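PDB 5J92: putative alpha KG dependent 2,4-D dioxygenase from Burkholderia xenovorans, which binds iron(II) and probably acts as a 2-oxoglutarate-dependent dioxygenase of the TfdA family, with a substrate that is not established. Local coordinates for residues Phe66-Gly71 with Arg133-Leu137; Arg112-Thr117 with Arg182-Phe187. All coordinates share one frame; numbering follows the deposited sequence.

Contact 1: residues Phe66-Gly71 with Arg133-Leu137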
ATOM      1  N   PHE A  66      26.475 -18.577 -15.178  1.00 26.88           N
ATOM      2  CA  PHE A  66      26.615 -17.124 -15.158  1.00 28.00           C
ATOM      3  C   PHE A  66      26.337 -16.572 -13.765  1.00 29.41           C
ATOM      4  O   PHE A  66      27.128 -15.792 -13.220  1.00 30.48           O
ATOM      5  CB  PHE A  66      25.681 -16.501 -16.199  1.00 27.14           C
ATOM      6  CG  PHE A  66      25.573 -15.000 -16.106  1.00 27.22           C
ATOM      7  CD1 PHE A  66      26.633 -14.187 -16.461  1.00 27.66           C
ATOM      8  CD2 PHE A  66      24.397 -14.409 -15.688  1.00 24.50           C
ATOM      9  CE1 PHE A  66      26.528 -12.806 -16.378  1.00 26.47           C
ATOM     10  CE2 PHE A  66      24.284 -13.034 -15.599  1.00 24.20           C
ATOM     11  CZ  PHE A  66      25.353 -12.229 -15.943  1.00 23.26           C
ATOM     12  N   ALA A  67      25.227 -16.999 -13.157  1.00 27.14           N
ATOM     13  CA  ALA A  67      24.883 -16.529 -11.822  1.00 22.86           C
ATOM     14  C   ALA A  67      25.989 -16.833 -10.815  1.00 24.11           C
ATOM     15  O   ALA A  67      26.311 -15.993  -9.967  1.00 23.71           O
ATOM     16  CB  ALA A  67      23.564 -17.166 -11.388  1.00 23.88           C
ATOM     17  N   ALA A  68      26.603 -18.018 -10.912  1.00 25.84           N
ATOM     18  CA  ALA A  68      27.609 -18.451  -9.948  1.00 31.44           C
ATOM     19  C   ALA A  68      28.867 -17.593  -9.973  1.00 32.57           C
ATOM     20  O   ALA A  68      29.710 -17.740  -9.081  1.00 28.62           O
ATOM     21  CB  ALA A  68      27.970 -19.916 -10.179  1.00 29.56           C
ATOM     22  N   GLY A  69      29.035 -16.732 -10.977  1.00 28.92           N
ATOM     23  CA  GLY A  69      30.161 -15.818 -10.953  1.00 27.87           C
ATOM     24  C   GLY A  69      30.024 -14.672  -9.962  1.00 26.94           C
ATOM     25  O   GLY A  69      31.027 -14.015  -9.669  1.00 28.98           O
ATOM     26  N   PHE A  70      28.827 -14.440  -9.415  1.00 24.95           N
ATOM     27  CA  PHE A  70      28.592 -13.301  -8.537  1.00 24.11           C
ATOM     28  C   PHE A  70      28.325 -13.674  -7.088  1.00 24.11           C
ATOM     29  O   PHE A  70      28.229 -12.780  -6.241  1.00 24.07           O
ATOM     30  CB  PHE A  70      27.424 -12.463  -9.073  1.00 23.22           C
ATOM     31  CG  PHE A  70      27.637 -12.000 -10.483  1.00 23.63           C
ATOM     32  CD1 PHE A  70      28.398 -10.868 -10.746  1.00 23.23           C
ATOM     33  CD2 PHE A  70      27.144 -12.735 -11.549  1.00 23.82           C
ATOM     34  CE1 PHE A  70      28.606 -10.438 -12.060  1.00 22.58           C
ATOM     35  CE2 PHE A  70      27.355 -12.323 -12.867  1.00 21.59           C
ATOM     36  CZ  PHE A  70      28.093 -11.180 -13.116  1.00 22.15           C
ATOM     37  N   GLY A  71      28.207 -14.948  -6.780  1.00 26.20           N
ATOM     38  CA  GLY A  71      28.017 -15.380  -5.419  1.00 25.75           C
ATOM     39  C   GLY A  71      27.655 -16.842  -5.403  1.00 26.20           C
ATOM     40  O   GLY A  71      27.451 -17.457  -6.453  1.00 27.76           O
ATOM     41  N   ARG A 133      21.776 -12.238  -2.719  1.00 16.94           N
ATOM     42  CA  ARG A 133      22.568 -11.157  -3.292  1.00 17.41           C
ATOM     43  C   ARG A 133      21.900 -10.734  -4.601  1.00 15.33           C
ATOM     44  O   ARG A 133      20.973  -9.929  -4.590  1.00 17.32           O
ATOM     45  CB  ARG A 133      24.016 -11.596  -3.507  1.00 20.34           C
ATOM     46  CG  ARG A 133      24.939 -10.486  -4.008  1.00 23.12           C
ATOM     47  CD  ARG A 133      26.387 -10.947  -4.024  1.00 26.96           C
ATOM     48  NE  ARG A 133      26.920 -11.097  -2.669  1.00 29.00           N
ATOM     49  CZ  ARG A 133      28.067 -11.698  -2.373  1.00 28.62           C
ATOM     50  NH1 ARG A 133      28.817 -12.225  -3.333  1.00 27.44           N
ATOM     51  NH2 ARG A 133      28.465 -11.772  -1.108  1.00 29.56           N
ATOM     52  N   TYR A 134      22.321 -11.302  -5.720  1.00 15.79           N
ATOM     53  CA  TYR A 134      21.688 -11.069  -7.009  1.00 15.46           C
ATOM     54  C   TYR A 134      20.666 -12.161  -7.289  1.00 19.52           C
ATOM     55  O   TYR A 134      20.917 -13.345  -7.032  1.00 18.93           O
ATOM     56  CB  TYR A 134      22.717 -11.056  -8.131  1.00 16.73           C
ATOM     57  CG  TYR A 134      23.781  -9.984  -8.022  1.00 20.27           C
ATOM     58  CD1 TYR A 134      23.526  -8.690  -8.454  1.00 21.36           C
ATOM     59  CD2 TYR A 134      25.045 -10.269  -7.499  1.00 20.51           C
ATOM     60  CE1 TYR A 134      24.487  -7.704  -8.371  1.00 22.62           C
ATOM     61  CE2 TYR A 134      26.019  -9.284  -7.403  1.00 22.03           C
ATOM     62  CZ  TYR A 134      25.731  -8.002  -7.850  1.00 24.12           C
ATOM     63  OH  TYR A 134      26.671  -6.998  -7.784  1.00 23.74           O
ATOM     64  N   SER A 135      19.529 -11.763  -7.845  1.00 18.91           N
ATOM     65  CA  SER A 135      18.567 -12.696  -8.412  1.00 17.00           C
ATOM     66  C   SER A 135      18.583 -12.562  -9.929  1.00 18.40           C
ATOM     67  O   SER A 135      18.908 -11.500 -10.466  1.00 18.10           O
ATOM     68  CB  SER A 135      17.160 -12.441  -7.860  1.00 18.07           C
ATOM     69  OG  SER A 135      17.097 -12.708  -6.459  1.00 19.87           O
ATOM     70  N   PHE A 136      18.255 -13.657 -10.622  1.00 17.92           N
ATOM     71  CA  PHE A 136      18.304 -13.725 -12.077  1.00 17.19           C
ATOM     72  C   PHE A 136      17.015 -14.342 -12.594  1.00 26.25           C
ATOM     73  O   PHE A 136      16.549 -15.361 -12.065  1.00 25.96           O
ATOM     74  CB  PHE A 136      19.498 -14.562 -12.564  1.00 18.19           C
ATOM     75  CG  PHE A 136      20.826 -14.142 -11.989  1.00 18.92           C
ATOM     76  CD1 PHE A 136      21.187 -14.501 -10.692  1.00 19.57           C
ATOM     77  CD2 PHE A 136      21.724 -13.404 -12.754  1.00 20.90           C
ATOM     78  CE1 PHE A 136      22.400 -14.121 -10.160  1.00 20.02           C
ATOM     79  CE2 PHE A 136      22.949 -13.015 -12.228  1.00 21.43           C
ATOM     80  CZ  PHE A 136      23.295 -13.387 -10.931  1.00 22.20           C
ATOM     81  N   LEU A 137      16.451 -13.733 -13.642  1.00 23.26           N
ATOM     82  CA  LEU A 137      15.219 -14.194 -14.271  1.00 20.81           C
ATOM     83  C   LEU A 137      15.425 -14.175 -15.776  1.00 21.17           C
ATOM     84  O   LEU A 137      15.722 -13.122 -16.346  1.00 19.54           O
ATOM     85  CB  LEU A 137      14.027 -13.304 -13.899  1.00 22.68           C
ATOM     86  CG  LEU A 137      13.094 -13.651 -12.738  1.00 28.29           C
ATOM     87  CD1 LEU A 137      11.966 -12.620 -12.631  1.00 26.58           C
ATOM     88  CD2 LEU A 137      12.540 -15.067 -12.860  1.00 32.15           C
TER
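Phe136 lies with one ring face against Ala67. The Ala67 methyl, CB, stands over that face, 3.7 Å from the centroid of the Phe136 ring, a CH-pi contact displaced toward the CE1 side. Phe66 reaches the same ring from another direction. Its CE2 comes 3.6 Å from CE2 of Phe136, with the two ring planes turned 81° apart. Phe66 has CG anti to its backbone N (chi1 170°), and this swings the CD2-CE2 side of the ring against Phe136. Phe70 meets Phe136 at its edge: CD2 of Phe70 lies 4.0 Å from CZ of Phe136, near the plane of that ring.

Phe70 also turns an edge to the face of Tyr134. The Phe70 and Tyr134 rings form a T-shaped (edge-to-face) pair, centroids 5.6 Å apart and planes at 64°. Closer to the backbone, CB of Phe70 packs 3.6 Å from CD2 of Tyr134. The hydroxyl of Tyr134 is hydrogen-bonded to Ser45 of helix 35-47, and the same helix packs on Phe70 through Ile38 and Ile41.

One polar bond closes the end of the contact. Arg133 NH1 donates to Phe70 O at 3.0 Å, and the oxygen lies at the guanidinium edge, near its plane. The arginine chain bends at chi3 to bring NH1 there, while its NE forms a salt bridge with Asp292.

A type I beta turn from Ala67 to Phe70 leads the chain out of helix 60-67, so that CB of Ala67 and CB of Phe70 both point toward strand 132-139. The result is a buried aromatic cluster between this helix end and strand 132-139 of the main sheet. It belongs to the helix-covered side of the double-stranded beta-helix (jelly-roll) fold of TauD/TfdA dioxygenases.

Contact 2: residues Arg112-Thr117 with Arg182-Phe187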
ATOM      1  N   ARG A 112       1.111 -21.562  -6.541  1.00 37.32           N
ATOM      2  CA  ARG A 112       0.059 -20.601  -6.236  1.00 35.47           C
ATOM      3  C   ARG A 112       0.509 -19.618  -5.166  1.00 30.75           C
ATOM      4  O   ARG A 112       0.316 -18.406  -5.298  1.00 28.02           O
ATOM      5  CB  ARG A 112      -1.194 -21.345  -5.785  1.00 39.44           C
ATOM      6  CG  ARG A 112      -2.306 -20.467  -5.237  1.00 39.78           C
ATOM      7  CD  ARG A 112      -3.542 -21.328  -4.955  1.00 40.68           C
ATOM      8  NE  ARG A 112      -4.547 -20.637  -4.148  1.00 39.99           N
ATOM      9  CZ  ARG A 112      -4.806 -20.922  -2.877  1.00 40.88           C
ATOM     10  NH1 ARG A 112      -4.128 -21.884  -2.267  1.00 43.68           N
ATOM     11  NH2 ARG A 112      -5.743 -20.256  -2.215  1.00 38.58           N
ATOM     12  N   MET A 113       1.129 -20.122  -4.099  1.00 29.51           N
ATOM     13  CA  MET A 113       1.536 -19.231  -3.021  1.00 29.14           C
ATOM     14  C   MET A 113       2.624 -18.273  -3.481  1.00 27.69           C
ATOM     15  O   MET A 113       2.547 -17.063  -3.226  1.00 23.22           O
ATOM     16  CB  MET A 113       2.013 -20.026  -1.815  1.00 30.41           C
ATOM     17  CG  MET A 113       2.435 -19.114  -0.688  1.00 34.09           C
ATOM     18  SD  MET A 113       2.966 -20.035   0.752  1.00 40.05           S
ATOM     19  CE  MET A 113       4.460 -20.783   0.098  1.00 43.99           C
ATOM     20  N   ASN A 114       3.650 -18.795  -4.153  1.00 27.71           N
ATOM     21  CA  ASN A 114       4.732 -17.931  -4.605  1.00 29.73           C
ATOM     22  C   ASN A 114       4.230 -16.899  -5.597  1.00 27.27           C
ATOM     23  O   ASN A 114       4.667 -15.745  -5.573  1.00 26.01           O
ATOM     24  CB  ASN A 114       5.852 -18.762  -5.218  1.00 36.42           C
ATOM     25  CG  ASN A 114       6.512 -19.650  -4.206  1.00 44.32           C
ATOM     26  OD1 ASN A 114       6.412 -19.409  -2.999  1.00 47.34           O
ATOM     27  ND2 ASN A 114       7.174 -20.701  -4.680  1.00 46.93           N
ATOM     28  N   ASN A 115       3.291 -17.288  -6.459  1.00 27.31           N
ATOM     29  CA  ASN A 115       2.784 -16.347  -7.449  1.00 31.61           C
ATOM     30  C   ASN A 115       2.108 -15.150  -6.784  1.00 27.51           C
ATOM     31  O   ASN A 115       2.362 -13.998  -7.162  1.00 27.39           O
ATOM     32  CB  ASN A 115       1.831 -17.069  -8.406  1.00 37.75           C
ATOM     33  CG  ASN A 115       1.267 -16.151  -9.476  1.00 41.74           C
ATOM     34  OD1 ASN A 115       1.997 -15.653 -10.332  1.00 43.05           O
ATOM     35  ND2 ASN A 115      -0.044 -15.929  -9.434  1.00 42.71           N
ATOM     36  N   LEU A 116       1.276 -15.401  -5.770  1.00 24.47           N
ATOM     37  CA  LEU A 116       0.535 -14.335  -5.104  1.00 23.04           C
ATOM     38  C   LEU A 116       1.415 -13.520  -4.159  1.00 21.47           C
ATOM     39  O   LEU A 116       1.276 -12.296  -4.088  1.00 20.24           O
ATOM     40  CB  LEU A 116      -0.657 -14.921  -4.351  1.00 22.25           C
ATOM     41  CG  LEU A 116      -1.753 -15.508  -5.238  1.00 26.38           C
ATOM     42  CD1 LEU A 116      -2.896 -16.071  -4.410  1.00 23.51           C
ATOM     43  CD2 LEU A 116      -2.256 -14.451  -6.224  1.00 27.53           C
ATOM     44  N   THR A 117       2.296 -14.168  -3.393  1.00 21.33           N
ATOM     45  CA  THR A 117       3.136 -13.392  -2.486  1.00 21.17           C
ATOM     46  C   THR A 117       4.143 -12.541  -3.246  1.00 19.78           C
ATOM     47  O   THR A 117       4.545 -11.480  -2.753  1.00 17.32           O
ATOM     48  CB  THR A 117       3.857 -14.306  -1.499  1.00 20.36           C
ATOM     49  OG1 THR A 117       4.745 -15.173  -2.215  1.00 21.82           O
ATOM     50  CG2 THR A 117       2.835 -15.137  -0.737  1.00 18.04           C
ATOM     51  N   ARG A 182       3.474 -14.528   4.858  1.00 21.34           N
ATOM     52  CA  ARG A 182       2.557 -15.455   4.206  1.00 20.78           C
ATOM     53  C   ARG A 182       1.170 -15.365   4.816  1.00 22.99           C
ATOM     54  O   ARG A 182       0.166 -15.368   4.091  1.00 23.21           O
ATOM     55  CB  ARG A 182       3.094 -16.883   4.302  1.00 19.70           C
ATOM     56  CG  ARG A 182       4.258 -17.182   3.377  1.00 19.51           C
ATOM     57  CD  ARG A 182       4.703 -18.605   3.582  1.00 22.19           C
ATOM     58  NE  ARG A 182       5.915 -18.934   2.840  1.00 28.71           N
ATOM     59  CZ  ARG A 182       6.542 -20.100   2.963  1.00 34.15           C
ATOM     60  NH1 ARG A 182       6.065 -21.016   3.800  1.00 34.20           N
ATOM     61  NH2 ARG A 182       7.641 -20.348   2.260  1.00 38.12           N
ATOM     62  N   ALA A 183       1.090 -15.287   6.150  1.00 22.06           N
ATOM     63  CA  ALA A 183      -0.212 -15.169   6.800  1.00 23.23           C
ATOM     64  C   ALA A 183      -0.924 -13.885   6.385  1.00 23.69           C
ATOM     65  O   ALA A 183      -2.144 -13.887   6.178  1.00 24.27           O
ATOM     66  CB  ALA A 183      -0.048 -15.233   8.316  1.00 24.08           C
ATOM     67  N   ALA A 184      -0.176 -12.784   6.231  1.00 24.39           N
ATOM     68  CA  ALA A 184      -0.776 -11.539   5.753  1.00 25.37           C
ATOM     69  C   ALA A 184      -1.316 -11.684   4.338  1.00 24.17           C
ATOM     70  O   ALA A 184      -2.261 -10.978   3.960  1.00 25.26           O
ATOM     71  CB  ALA A 184       0.244 -10.396   5.802  1.00 24.02           C
ATOM     72  N   ALA A 185      -0.731 -12.577   3.540  1.00 21.58           N
ATOM     73  CA  ALA A 185      -1.253 -12.866   2.210  1.00 20.60           C
ATOM     74  C   ALA A 185      -2.325 -13.948   2.222  1.00 23.97           C
ATOM     75  O   ALA A 185      -2.813 -14.333   1.151  1.00 25.26           O
ATOM     76  CB  ALA A 185      -0.119 -13.272   1.271  1.00 21.79           C
ATOM     77  N   GLY A 186      -2.687 -14.458   3.397  1.00 22.42           N
ATOM     78  CA  GLY A 186      -3.741 -15.448   3.514  1.00 22.85           C
ATOM     79  C   GLY A 186      -3.291 -16.893   3.541  1.00 26.18           C
ATOM     80  O   GLY A 186      -4.135 -17.785   3.373  1.00 27.62           O
ATOM     81  N   PHE A 187      -1.998 -17.157   3.733  1.00 23.26           N
ATOM     82  CA  PHE A 187      -1.456 -18.509   3.772  1.00 29.99           C
ATOM     83  C   PHE A 187      -1.052 -18.834   5.200  1.00 32.61           C
ATOM     84  O   PHE A 187      -0.175 -18.173   5.763  1.00 31.12           O
ATOM     85  CB  PHE A 187      -0.253 -18.660   2.838  1.00 29.95           C
ATOM     86  CG  PHE A 187      -0.587 -18.502   1.379  1.00 30.41           C
ATOM     87  CD1 PHE A 187      -1.040 -19.581   0.639  1.00 33.28           C
ATOM     88  CD2 PHE A 187      -0.412 -17.285   0.743  1.00 28.83           C
ATOM     89  CE1 PHE A 187      -1.345 -19.438  -0.706  1.00 34.50           C
ATOM     90  CE2 PHE A 187      -0.705 -17.142  -0.604  1.00 29.33           C
ATOM     91  CZ  PHE A 187      -1.176 -18.212  -1.321  1.00 31.31           C
TER
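The last turns of helix 110-117 face the C-terminal end of helix 178-184, with CA atoms of Thr117 and Ala185 6.4 Å apart. Helix 178-184 ends in a Schellman motif: Gly186 has positive phi, and Gly186 N and Phe187 N bond back to Ala183 O and Arg182 O. This turn sends Phe187 toward the other helix.

The Phe187 ring lies against Met113. CG of Met113 sits almost exactly over the ring centre, 3.5 Å from the centroid of the Phe187 ring and 3° off the normal. SD of Met113 lies over the same face, 4.3 Å from the Phe187 centroid, a Met-aromatic contact. Leu116 CD1 packs near CZ of Phe187 and Thr117 CG2 beside its CE2-CD2 side, and Thr117 CG2 also touches CB of Ala185. Arg112 holds a guanidinium face toward Phe187 CE1, but its NE is salt-bridged to Glu233 of the second subunit. Pro232 of that subunit packs on Arg112, Leu116 and Phe187, so the contact is part of the interface between the two subunits. Thr117 is also near the iron site, its side chain about 6 Å from that of His122.

Arg182 is extended and crosses the end of Met113 at about a right angle; its NH1 is salt-bridged to Glu194. Met113 is straight through chi2 and bends only at chi3 (67°), which lays its methyl CE over the centre of the Arg182 guanidinium, 3.6 Å from CZ.

In the fold
From the N terminus, the chain first passes through helix 60-67 and its following turn, residues 66-71. Residues 76-108 are not modelled, and helix 110-117 comes next. Strand 132-139 then returns to 66-71 and closes contact 1. Contact 2 closes later, when the end of helix 178-184 reaches 112-117. The two loops therefore cross, with 112-117 inside the first and 133-137 inside the second. Contact 1 ties a helix end to the six-stranded sheet, while contact 2 joins two helices beside the second subunit. Their centres are 25 Å apart and they do not touch. Iron ligands His122 and Asp124 lie in the chain between 112-117 and 133-137.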